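Local coordinates for uric acid degradation bifunctional protein TTL (PDB 2Q37), which converts 5-hydroxyisourate to (S)-allantoin in two steps, the decarboxylase domain described here carrying out the stereoselective second step, loss of carbon dioxide from OHCU, at residues H78-N83 against E118-Y123; L113-E118 against A146-Y151; K125-I130 against I156-I161. All coordinates share one frame; numbering follows the deposited sequence.

Contact 1. Residues H78-N83 against E118-Y123. With 3AL (1-[(4S)-2,5-dioxoimidazolidin-4-yl]urea), chain B.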
loop_
_atom_site.group_PDB
_atom_site.type_symbol
_atom_site.label_atom_id
_atom_site.label_comp_id
_atom_site.label_asym_id
_atom_site.label_seq_id
_atom_site.Cartn_x
_atom_site.Cartn_y
_atom_site.Cartn_z
ATOM N N HIS A 78 -15.259 4.968 -4.220
ATOM C CA HIS A 78 -16.505 4.229 -4.066
ATOM C C HIS A 78 -17.266 4.517 -2.802
ATOM O O HIS A 78 -16.711 4.967 -1.804
ATOM C CB HIS A 78 -16.268 2.711 -4.059
ATOM C CG HIS A 78 -15.594 2.181 -5.282
ATOM N ND1 HIS A 78 -16.263 1.974 -6.469
ATOM C CD2 HIS A 78 -14.327 1.748 -5.479
ATOM C CE1 HIS A 78 -15.439 1.427 -7.346
ATOM N NE2 HIS A 78 -14.257 1.279 -6.770
ATOM N N PRO A 79 -18.572 4.281 -2.848
ATOM C CA PRO A 79 -19.404 4.486 -1.666
ATOM C C PRO A 79 -19.211 3.195 -0.845
ATOM O O PRO A 79 -19.002 2.111 -1.413
ATOM C CB PRO A 79 -20.817 4.591 -2.244
ATOM C CG PRO A 79 -20.725 3.782 -3.520
ATOM C CD PRO A 79 -19.388 4.205 -4.072
ATOM N N GLN A 80 -19.262 3.294 0.479
ATOM C CA GLN A 80 -19.109 2.103 1.307
ATOM C C GLN A 80 -20.246 1.144 0.989
ATOM O O GLN A 80 -21.256 1.539 0.397
ATOM C CB GLN A 80 -19.206 2.449 2.785
ATOM C CG GLN A 80 -18.291 3.538 3.259
ATOM C CD GLN A 80 -18.333 3.665 4.769
ATOM O OE1 GLN A 80 -19.415 3.761 5.375
ATOM N NE2 GLN A 80 -17.158 3.656 5.393
ATOM N N ILE A 81 -20.083 -0.117 1.378
ATOM C CA ILE A 81 -21.138 -1.096 1.170
ATOM C C ILE A 81 -22.191 -0.824 2.243
ATOM O O ILE A 81 -21.954 -1.039 3.434
ATOM C CB ILE A 81 -20.615 -2.537 1.324
ATOM C CG1 ILE A 81 -19.687 -2.881 0.148
ATOM C CG2 ILE A 81 -21.790 -3.507 1.412
ATOM C CD1 ILE A 81 -20.348 -2.820 -1.234
ATOM N N GLY A 82 -23.351 -0.344 1.813
ATOM C CA GLY A 82 -24.417 -0.027 2.748
ATOM C C GLY A 82 -24.864 1.408 2.540
ATOM O O GLY A 82 -25.769 1.904 3.211
ATOM N N ASN A 83 -24.202 2.078 1.606
ATOM C CA ASN A 83 -24.522 3.446 1.249
ATOM C C ASN A 83 -24.719 3.481 -0.255
ATOM O O ASN A 83 -24.423 2.513 -0.954
ATOM C CB ASN A 83 -23.385 4.399 1.627
ATOM C CG ASN A 83 -23.267 4.590 3.113
ATOM O OD1 ASN A 83 -24.257 4.872 3.783
ATOM N ND2 ASN A 83 -22.059 4.437 3.644
ATOM N N GLU A 118 -21.422 0.191 10.967
ATOM C CA GLU A 118 -20.532 0.117 12.113
ATOM C C GLU A 118 -19.202 -0.553 11.778
ATOM O O GLU A 118 -18.138 -0.012 12.085
ATOM C CB GLU A 118 -21.228 -0.624 13.258
ATOM C CG GLU A 118 -21.942 0.313 14.221
ATOM C CD GLU A 118 -23.185 -0.307 14.850
ATOM O OE1 GLU A 118 -23.122 -1.473 15.320
ATOM O OE2 GLU A 118 -24.227 0.394 14.877
ATOM N N TRP A 119 -19.255 -1.724 11.153
ATOM C CA TRP A 119 -18.032 -2.421 10.794
ATOM C C TRP A 119 -17.213 -1.687 9.729
ATOM O O TRP A 119 -15.991 -1.865 9.664
ATOM C CB TRP A 119 -18.335 -3.840 10.331
ATOM C CG TRP A 119 -18.544 -4.786 11.462
ATOM C CD1 TRP A 119 -19.714 -5.034 12.120
ATOM C CD2 TRP A 119 -17.554 -5.631 12.070
ATOM N NE1 TRP A 119 -19.519 -5.986 13.097
ATOM C CE2 TRP A 119 -18.202 -6.369 13.089
ATOM C CE3 TRP A 119 -16.185 -5.836 11.853
ATOM C CZ2 TRP A 119 -17.528 -7.299 13.889
ATOM C CZ3 TRP A 119 -15.512 -6.761 12.644
ATOM C CH2 TRP A 119 -16.187 -7.482 13.652
ATOM N N ASN A 120 -17.872 -0.872 8.901
ATOM C CA ASN A 120 -17.159 -0.111 7.872
ATOM C C ASN A 120 -16.237 0.867 8.561
ATOM O O ASN A 120 -15.119 1.129 8.101
ATOM C CB ASN A 120 -18.116 0.658 6.974
ATOM C CG ASN A 120 -18.476 -0.110 5.732
ATOM O OD1 ASN A 120 -17.605 -0.452 4.937
ATOM N ND2 ASN A 120 -19.761 -0.391 5.554
ATOM N N VAL A 121 -16.717 1.410 9.675
ATOM C CA VAL A 121 -15.935 2.342 10.460
ATOM C C VAL A 121 -14.750 1.595 11.061
ATOM O O VAL A 121 -13.625 2.093 11.027
ATOM C CB VAL A 121 -16.767 2.931 11.604
ATOM C CG1 VAL A 121 -15.867 3.745 12.528
ATOM C CG2 VAL A 121 -17.874 3.793 11.042
ATOM N N LEU A 122 -15.011 0.406 11.613
ATOM C CA LEU A 122 -13.961 -0.410 12.225
ATOM C C LEU A 122 -12.898 -0.818 11.213
ATOM O O LEU A 122 -11.713 -0.808 11.518
ATOM C CB LEU A 122 -14.529 -1.694 12.826
ATOM C CG LEU A 122 -15.676 -1.639 13.829
ATOM C CD1 LEU A 122 -15.829 -3.038 14.428
ATOM C CD2 LEU A 122 -15.402 -0.612 14.928
ATOM N N TYR A 123 -13.333 -1.188 10.015
ATOM C CA TYR A 123 -12.427 -1.628 8.966
ATOM C C TYR A 123 -11.527 -0.502 8.456
ATOM O O TYR A 123 -10.337 -0.709 8.213
ATOM C CB TYR A 123 -13.257 -2.244 7.829
ATOM C CG TYR A 123 -12.481 -2.807 6.661
ATOM C CD1 TYR A 123 -11.867 -1.962 5.730
ATOM C CD2 TYR A 123 -12.381 -4.181 6.468
ATOM C CE1 TYR A 123 -11.170 -2.473 4.631
ATOM C CE2 TYR A 123 -11.686 -4.707 5.365
ATOM C CZ TYR A 123 -11.085 -3.841 4.461
ATOM O OH TYR A 123 -10.391 -4.337 3.396
HETATM C C4 3AL B . -17.984 -0.712 -4.566
HETATM C C5 3AL B . -18.818 0.036 -5.479
HETATM O O5 3AL B . -19.053 1.206 -5.645
HETATM N N7 3AL B . -19.481 -0.849 -6.351
HETATM C C8 3AL B . -19.075 -2.120 -5.974
HETATM O O8 3AL B . -19.470 -3.133 -6.538
HETATM N N9 3AL B . -18.184 -2.077 -4.904
HETATM N N3 3AL B . -18.245 -0.342 -3.177
HETATM C C2 3AL B . -17.426 -1.029 -2.155
HETATM N N1 3AL B . -17.635 -0.703 -1.011
HETATM O O2 3AL B . -16.534 -1.923 -2.537
HETATM O O HOH W 1 -17.436 -0.601 2.298
#
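Asn-120 meets Gln-80 and Ile-81 by two means, stacking and hydrogen bonding. In the first, its amide lies against that of Gln-80, the planes 27° apart and the two chains running past each other in opposite directions, with Gln-80 NE2 3.5 Å from Asn-120 CB. The extended Gln-80 chain (chi2 -172°) lays its amide beside CB and CG of Asn-120.

Hydrogen bonds hold the turn that follows. Asn-120 ND2 donates to Ile-81 O at 3.1 Å. Ile-81 O lies close to the Asn-120 amide plane, but the donor is tilted 30° from the Ile-81 carbonyl plane and the bond is bent. Asn-120 OD1 accepts from a water at 2.6 Å, and that water accepts from Ile-81 N at 2.8 Å. The amide thus grips Ile-81 O directly and Ile-81 N through the water.

At the ligand, Pro-79 O accepts from N1 of the allantoin urea at 3.2 Å and, weakly, from N3; ND1 of His-78, the proton donor, makes a weak bond to ligand O5. Ile-81 CG1 packs beside N1, to which the water is weakly bonded. Asn-120 is thus tied to the loop lining the pocket, consistent with a second-shell position in the OHCU decarboxylase active site.

Contact 2. Residues L113-E118 against A146-Y151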
loop_
_atom_site.group_PDB
_atom_site.type_symbol
_atom_site.label_atom_id
_atom_site.label_comp_id
_atom_site.label_asym_id
_atom_site.label_seq_id
_atom_site.Cartn_x
_atom_site.Cartn_y
_atom_site.Cartn_z
ATOM N N LEU A 113 -27.959 -3.096 7.361
ATOM C CA LEU A 113 -27.469 -1.746 7.119
ATOM C C LEU A 113 -26.842 -1.164 8.369
ATOM O O LEU A 113 -26.006 -0.269 8.293
ATOM C CB LEU A 113 -28.603 -0.851 6.642
ATOM C CG LEU A 113 -28.802 -0.983 5.138
ATOM C CD1 LEU A 113 -30.236 -0.706 4.749
ATOM C CD2 LEU A 113 -27.838 -0.039 4.450
ATOM N N GLN A 114 -27.240 -1.692 9.520
ATOM C CA GLN A 114 -26.730 -1.222 10.794
ATOM C C GLN A 114 -25.331 -1.735 11.085
ATOM O O GLN A 114 -24.388 -0.948 11.242
ATOM C CB GLN A 114 -27.660 -1.653 11.918
ATOM C CG GLN A 114 -28.232 -0.494 12.705
ATOM C CD GLN A 114 -27.166 0.473 13.188
ATOM O OE1 GLN A 114 -26.717 1.355 12.446
ATOM N NE2 GLN A 114 -26.752 0.308 14.435
ATOM N N GLU A 115 -25.193 -3.050 11.186
ATOM C CA GLU A 115 -23.882 -3.606 11.444
ATOM C C GLU A 115 -22.901 -3.074 10.404
ATOM O O GLU A 115 -21.783 -2.681 10.733
ATOM C CB GLU A 115 -23.924 -5.132 11.395
ATOM C CG GLU A 115 -24.566 -5.748 12.614
ATOM C CD GLU A 115 -24.222 -7.215 12.772
ATOM O OE1 GLU A 115 -23.016 -7.542 12.837
ATOM O OE2 GLU A 115 -25.159 -8.040 12.838
ATOM N N LEU A 116 -23.344 -3.046 9.151
ATOM C CA LEU A 116 -22.517 -2.589 8.043
ATOM C C LEU A 116 -21.913 -1.226 8.322
ATOM O O LEU A 116 -20.686 -1.055 8.246
ATOM C CB LEU A 116 -23.348 -2.545 6.758
ATOM C CG LEU A 116 -22.840 -3.243 5.485
ATOM C CD1 LEU A 116 -21.632 -4.103 5.777
ATOM C CD2 LEU A 116 -23.963 -4.103 4.894
ATOM N N ALA A 117 -22.770 -0.263 8.665
ATOM C CA ALA A 117 -22.338 1.112 8.937
ATOM C C ALA A 117 -21.349 1.181 10.088
ATOM O O ALA A 117 -20.539 2.108 10.174
ATOM C CB ALA A 117 -23.531 1.987 9.234
ATOM N N GLU A 118 -21.422 0.191 10.967
ATOM C CA GLU A 118 -20.532 0.117 12.113
ATOM C C GLU A 118 -19.202 -0.553 11.778
ATOM O O GLU A 118 -18.138 -0.012 12.085
ATOM C CB GLU A 118 -21.228 -0.624 13.258
ATOM C CG GLU A 118 -21.942 0.313 14.221
ATOM C CD GLU A 118 -23.185 -0.307 14.850
ATOM O OE1 GLU A 118 -23.122 -1.473 15.320
ATOM O OE2 GLU A 118 -24.227 0.394 14.877
ATOM N N ALA A 146 -18.507 -11.167 4.694
ATOM C CA ALA A 146 -17.211 -11.161 4.010
ATOM C C ALA A 146 -16.323 -10.083 4.632
ATOM O O ALA A 146 -15.098 -10.236 4.678
ATOM C CB ALA A 146 -17.385 -10.903 2.527
ATOM N N LEU A 147 -16.944 -9.003 5.109
ATOM C CA LEU A 147 -16.215 -7.912 5.753
ATOM C C LEU A 147 -15.654 -8.390 7.101
ATOM O O LEU A 147 -14.458 -8.253 7.349
ATOM C CB LEU A 147 -17.136 -6.692 5.931
ATOM C CG LEU A 147 -16.860 -5.463 6.819
ATOM C CD1 LEU A 147 -15.472 -5.470 7.410
ATOM C CD2 LEU A 147 -17.102 -4.213 5.985
ATOM N N LYS A 148 -16.509 -8.948 7.958
ATOM C CA LYS A 148 -16.071 -9.463 9.262
ATOM C C LYS A 148 -14.944 -10.475 9.067
ATOM O O LYS A 148 -13.954 -10.488 9.808
ATOM C CB LYS A 148 -17.218 -10.164 9.989
ATOM C CG LYS A 148 -18.189 -9.252 10.692
ATOM C CD LYS A 148 -19.307 -10.073 11.304
ATOM C CE LYS A 148 -20.329 -9.182 11.980
ATOM N NZ LYS A 148 -21.686 -9.809 11.922
ATOM N N GLU A 149 -15.113 -11.334 8.070
ATOM C CA GLU A 149 -14.124 -12.347 7.759
ATOM C C GLU A 149 -12.806 -11.627 7.435
ATOM O O GLU A 149 -11.796 -11.811 8.118
ATOM C CB GLU A 149 -14.591 -13.155 6.541
ATOM C CG GLU A 149 -14.057 -14.566 6.444
ATOM C CD GLU A 149 -14.883 -15.573 7.255
ATOM O OE1 GLU A 149 -15.116 -15.329 8.467
ATOM O OE2 GLU A 149 -15.294 -16.615 6.680
ATOM N N ARG A 150 -12.833 -10.778 6.409
ATOM C CA ARG A 150 -11.638 -10.063 5.964
ATOM C C ARG A 150 -10.975 -9.167 6.997
ATOM O O ARG A 150 -9.792 -8.839 6.871
ATOM C CB ARG A 150 -11.955 -9.265 4.697
ATOM C CG ARG A 150 -12.091 -10.155 3.464
ATOM C CD ARG A 150 -12.683 -9.418 2.282
ATOM N NE ARG A 150 -11.952 -8.195 1.986
ATOM C CZ ARG A 150 -12.194 -7.430 0.934
ATOM N NH1 ARG A 150 -13.148 -7.771 0.072
ATOM N NH2 ARG A 150 -11.492 -6.317 0.756
ATOM N N TYR A 151 -11.729 -8.789 8.019
ATOM C CA TYR A 151 -11.207 -7.933 9.065
ATOM C C TYR A 151 -9.980 -8.559 9.769
ATOM O O TYR A 151 -9.107 -7.850 10.286
ATOM C CB TYR A 151 -12.309 -7.654 10.084
ATOM C CG TYR A 151 -11.936 -6.586 11.089
ATOM C CD1 TYR A 151 -11.899 -5.245 10.723
ATOM C CD2 TYR A 151 -11.600 -6.919 12.396
ATOM C CE1 TYR A 151 -11.539 -4.264 11.635
ATOM C CE2 TYR A 151 -11.235 -5.944 13.314
ATOM C CZ TYR A 151 -11.207 -4.625 12.927
ATOM O OH TYR A 151 -10.831 -3.660 13.822
#
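Lys-148 NZ donates to Glu-115 OE1 at 2.8 Å, and this salt bridge is the one polar link between the two segments. The ammonium group reaches the carboxylate on the syn side of OE1, 25° out of the carboxylate plane, and it favours that oxygen clearly, since Glu-115 OE2 stays 4.0 Å from Lys-148 NZ. Both chains are extended beyond CG and cross at about a right angle, so that the lysine comes in across the glutamate rather than alongside it. With CG of Lys-148 anti to the carbonyl carbon (chi1 -80°) and the remaining torsions stretched out, the amine is carried over to the neighbouring helix.

In the all-helical OHCU decarboxylase domain, this is a bridge at the surface between helix 110-127 and helix 140-150, two helices whose apolar sides meet further in. There the end of Leu-116 turns toward Leu-147, although the nearest methyls, Leu-116 CD1 and Leu-147 CD2, are still 4.5 Å apart. Leu-144 lies against Glu-115, and Trp-119 packs against both Leu-147 and Lys-148. An alanine in place of Glu-115 is likely to leave the Lys-148 ammonium without its charged mate across the helix pair, its outer end held less firmly.

Along the outer side of helix 110-127, Gln-114 NE2 makes a weak bond to Glu-118 OE2 at 2.6 Å, one turn on. Arg-150, further along the other segment, sends its guanidinium group to the carbonyl oxygen of Ile-132.

Contact 3. Residues K125-I130 against I156-I161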
loop_
_atom_site.group_PDB
_atom_site.type_symbol
_atom_site.label_atom_id
_atom_site.label_comp_id
_atom_site.label_asym_id
_atom_site.label_seq_id
_atom_site.Cartn_x
_atom_site.Cartn_y
_atom_site.Cartn_z
ATOM N N LYS A 125 -10.605 2.111 10.104
ATOM C CA LYS A 125 -9.654 2.418 11.160
ATOM C C LYS A 125 -8.480 1.438 11.058
ATOM O O LYS A 125 -7.314 1.844 11.041
ATOM C CB LYS A 125 -10.317 2.297 12.546
ATOM C CG LYS A 125 -9.343 2.561 13.704
ATOM C CD LYS A 125 -9.939 2.333 15.108
ATOM C CE LYS A 125 -8.903 2.701 16.200
ATOM N NZ LYS A 125 -9.327 2.470 17.624
ATOM N N LYS A 126 -8.794 0.149 10.975
ATOM C CA LYS A 126 -7.753 -0.856 10.899
ATOM C C LYS A 126 -6.918 -0.852 9.617
ATOM O O LYS A 126 -5.696 -0.826 9.686
ATOM C CB LYS A 126 -8.348 -2.250 11.113
ATOM C CG LYS A 126 -7.317 -3.402 11.153
ATOM C CD LYS A 126 -7.998 -4.672 11.677
ATOM C CE LYS A 126 -7.063 -5.872 11.819
ATOM N NZ LYS A 126 -6.741 -6.536 10.525
ATOM N N PHE A 127 -7.555 -0.846 8.452
ATOM C CA PHE A 127 -6.803 -0.925 7.200
ATOM C C PHE A 127 -6.393 0.359 6.495
ATOM O O PHE A 127 -5.478 0.348 5.677
ATOM C CB PHE A 127 -7.545 -1.863 6.239
ATOM C CG PHE A 127 -7.631 -3.276 6.740
ATOM C CD1 PHE A 127 -6.527 -4.128 6.658
ATOM C CD2 PHE A 127 -8.790 -3.748 7.351
ATOM C CE1 PHE A 127 -6.578 -5.434 7.185
ATOM C CE2 PHE A 127 -8.850 -5.054 7.881
ATOM C CZ PHE A 127 -7.742 -5.898 7.800
ATOM N N GLY A 128 -7.051 1.467 6.793
ATOM C CA GLY A 128 -6.659 2.713 6.153
ATOM C C GLY A 128 -7.419 3.080 4.895
ATOM O O GLY A 128 -7.227 4.159 4.354
ATOM N N PHE A 129 -8.245 2.173 4.398
ATOM C CA PHE A 129 -9.072 2.442 3.225
ATOM C C PHE A 129 -10.383 1.723 3.514
ATOM O O PHE A 129 -10.441 0.888 4.427
ATOM C CB PHE A 129 -8.399 1.932 1.941
ATOM C CG PHE A 129 -7.763 0.576 2.075
ATOM C CD1 PHE A 129 -8.543 -0.594 2.018
ATOM C CD2 PHE A 129 -6.377 0.456 2.266
ATOM C CE1 PHE A 129 -7.952 -1.863 2.150
ATOM C CE2 PHE A 129 -5.768 -0.815 2.401
ATOM C CZ PHE A 129 -6.556 -1.976 2.344
ATOM N N ILE A 130 -11.441 2.045 2.779
ATOM C CA ILE A 130 -12.728 1.399 3.030
ATOM C C ILE A 130 -12.768 -0.049 2.538
ATOM O O ILE A 130 -11.890 -0.496 1.802
ATOM C CB ILE A 130 -13.912 2.177 2.367
ATOM C CG1 ILE A 130 -13.731 2.231 0.855
ATOM C CG2 ILE A 130 -13.971 3.593 2.899
ATOM C CD1 ILE A 130 -14.984 2.674 0.140
ATOM N N ILE A 156 -1.506 -5.827 4.673
ATOM C CA ILE A 156 -0.913 -5.972 3.346
ATOM C C ILE A 156 -1.756 -6.882 2.474
ATOM O O ILE A 156 -1.892 -6.613 1.282
ATOM C CB ILE A 156 0.580 -6.498 3.402
ATOM C CG1 ILE A 156 1.158 -6.621 1.992
ATOM C CG2 ILE A 156 0.655 -7.871 4.061
ATOM C CD1 ILE A 156 1.422 -5.314 1.312
ATOM N N VAL A 157 -2.320 -7.946 3.059
ATOM C CA VAL A 157 -3.151 -8.879 2.298
ATOM C C VAL A 157 -4.502 -8.260 1.968
ATOM O O VAL A 157 -5.051 -8.502 0.886
ATOM C CB VAL A 157 -3.393 -10.241 3.033
ATOM C CG1 VAL A 157 -2.067 -10.943 3.299
ATOM C CG2 VAL A 157 -4.131 -10.017 4.305
ATOM N N GLU A 158 -5.050 -7.471 2.885
ATOM C CA GLU A 158 -6.306 -6.819 2.577
ATOM C C GLU A 158 -6.107 -5.890 1.369
ATOM O O GLU A 158 -7.011 -5.707 0.562
ATOM C CB GLU A 158 -6.839 -6.023 3.776
ATOM C CG GLU A 158 -7.873 -6.803 4.567
ATOM C CD GLU A 158 -8.910 -7.461 3.666
ATOM O OE1 GLU A 158 -9.797 -6.762 3.115
ATOM O OE2 GLU A 158 -8.821 -8.690 3.491
ATOM N N LEU A 159 -4.911 -5.325 1.247
ATOM C CA LEU A 159 -4.599 -4.432 0.148
ATOM C C LEU A 159 -4.591 -5.194 -1.189
ATOM O O LEU A 159 -4.885 -4.610 -2.230
ATOM C CB LEU A 159 -3.243 -3.782 0.409
ATOM C CG LEU A 159 -2.737 -2.575 -0.384
ATOM C CD1 LEU A 159 -1.718 -3.042 -1.352
ATOM C CD2 LEU A 159 -3.893 -1.824 -1.080
ATOM N N GLU A 160 -4.270 -6.488 -1.172
ATOM C CA GLU A 160 -4.249 -7.245 -2.422
ATOM C C GLU A 160 -5.644 -7.647 -2.844
ATOM O O GLU A 160 -5.980 -7.595 -4.022
ATOM C CB GLU A 160 -3.422 -8.516 -2.302
ATOM C CG GLU A 160 -1.952 -8.331 -2.536
ATOM C CD GLU A 160 -1.290 -9.640 -2.937
ATOM O OE1 GLU A 160 -1.595 -10.670 -2.282
ATOM O OE2 GLU A 160 -0.479 -9.629 -3.902
ATOM N N ILE A 161 -6.430 -8.071 -1.865
ATOM C CA ILE A 161 -7.795 -8.488 -2.082
ATOM C C ILE A 161 -8.624 -7.295 -2.590
ATOM O O ILE A 161 -9.381 -7.421 -3.545
ATOM C CB ILE A 161 -8.398 -9.056 -0.765
ATOM C CG1 ILE A 161 -7.652 -10.334 -0.361
ATOM C CG2 ILE A 161 -9.885 -9.349 -0.944
ATOM C CD1 ILE A 161 -8.074 -10.902 1.003
#
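Glu-158 lays its aliphatic part over one face of the Phe-127 ring. Its CG stands 3.5 Å from the ring centroid, a CH-pi contact 24° off the normal and offset toward the rim. CG of Lys-126 lies over the rim of the opposite face. Because the glutamate chain bends at chi2 (-46°), the carboxylate is carried clear of this hydrocarbon layer, its plane 63° from that of the ring. The acid is buried, and OE1 is paired with Tyr-123 OH and with Arg-150 NE. The backbone of Glu-158 then meets Phe-129 at the edge of its ring, the carbonyl carbon being 4.1 Å from Phe-129 CZ.

Leu-159 packs against the same ring. Its CA lies 3.8 Å from Phe-129 CZ, while Leu-159 CD2 is 4.1 Å from Phe-129 CE2, the two side chains crossing at about a right angle. Leu-159 also packs on Trp-71 and Phe-75 of helix 68-76, and on Ile-156 of the second subunit. Gly-128, the first residue beyond the helix, has positive phi, where a CB would jam against the preceding carbonyl oxygen. The C-terminal end of helix 110-127 and the residues after it are thus packed, buried, against helix 155-178 of the all-helical decarboxylase domain, next to the homodimer interface.

Overall arrangement
All three contacts draw on helix 110-127, which meets a different part of the decarboxylase domain in each. In contact 2 it faces helix 140-150, in contact 1 the loop after helix 68-76, and in contact 3 its C-terminal end and the following residues meet helix 155-178. Contacts 1 and 2, their centres about 7 Å apart, share Glu-118; the centre of contact 3 lies about 13 Å and 14 Å from theirs. Along the chain, contact 1 closes before contact 3 opens, whereas contact 2 alternates with both. Polar bonds at Glu-158 tie contact 3 to the other two. One helix thus connects the allantoin pocket, a surface bridge and the subunit interface.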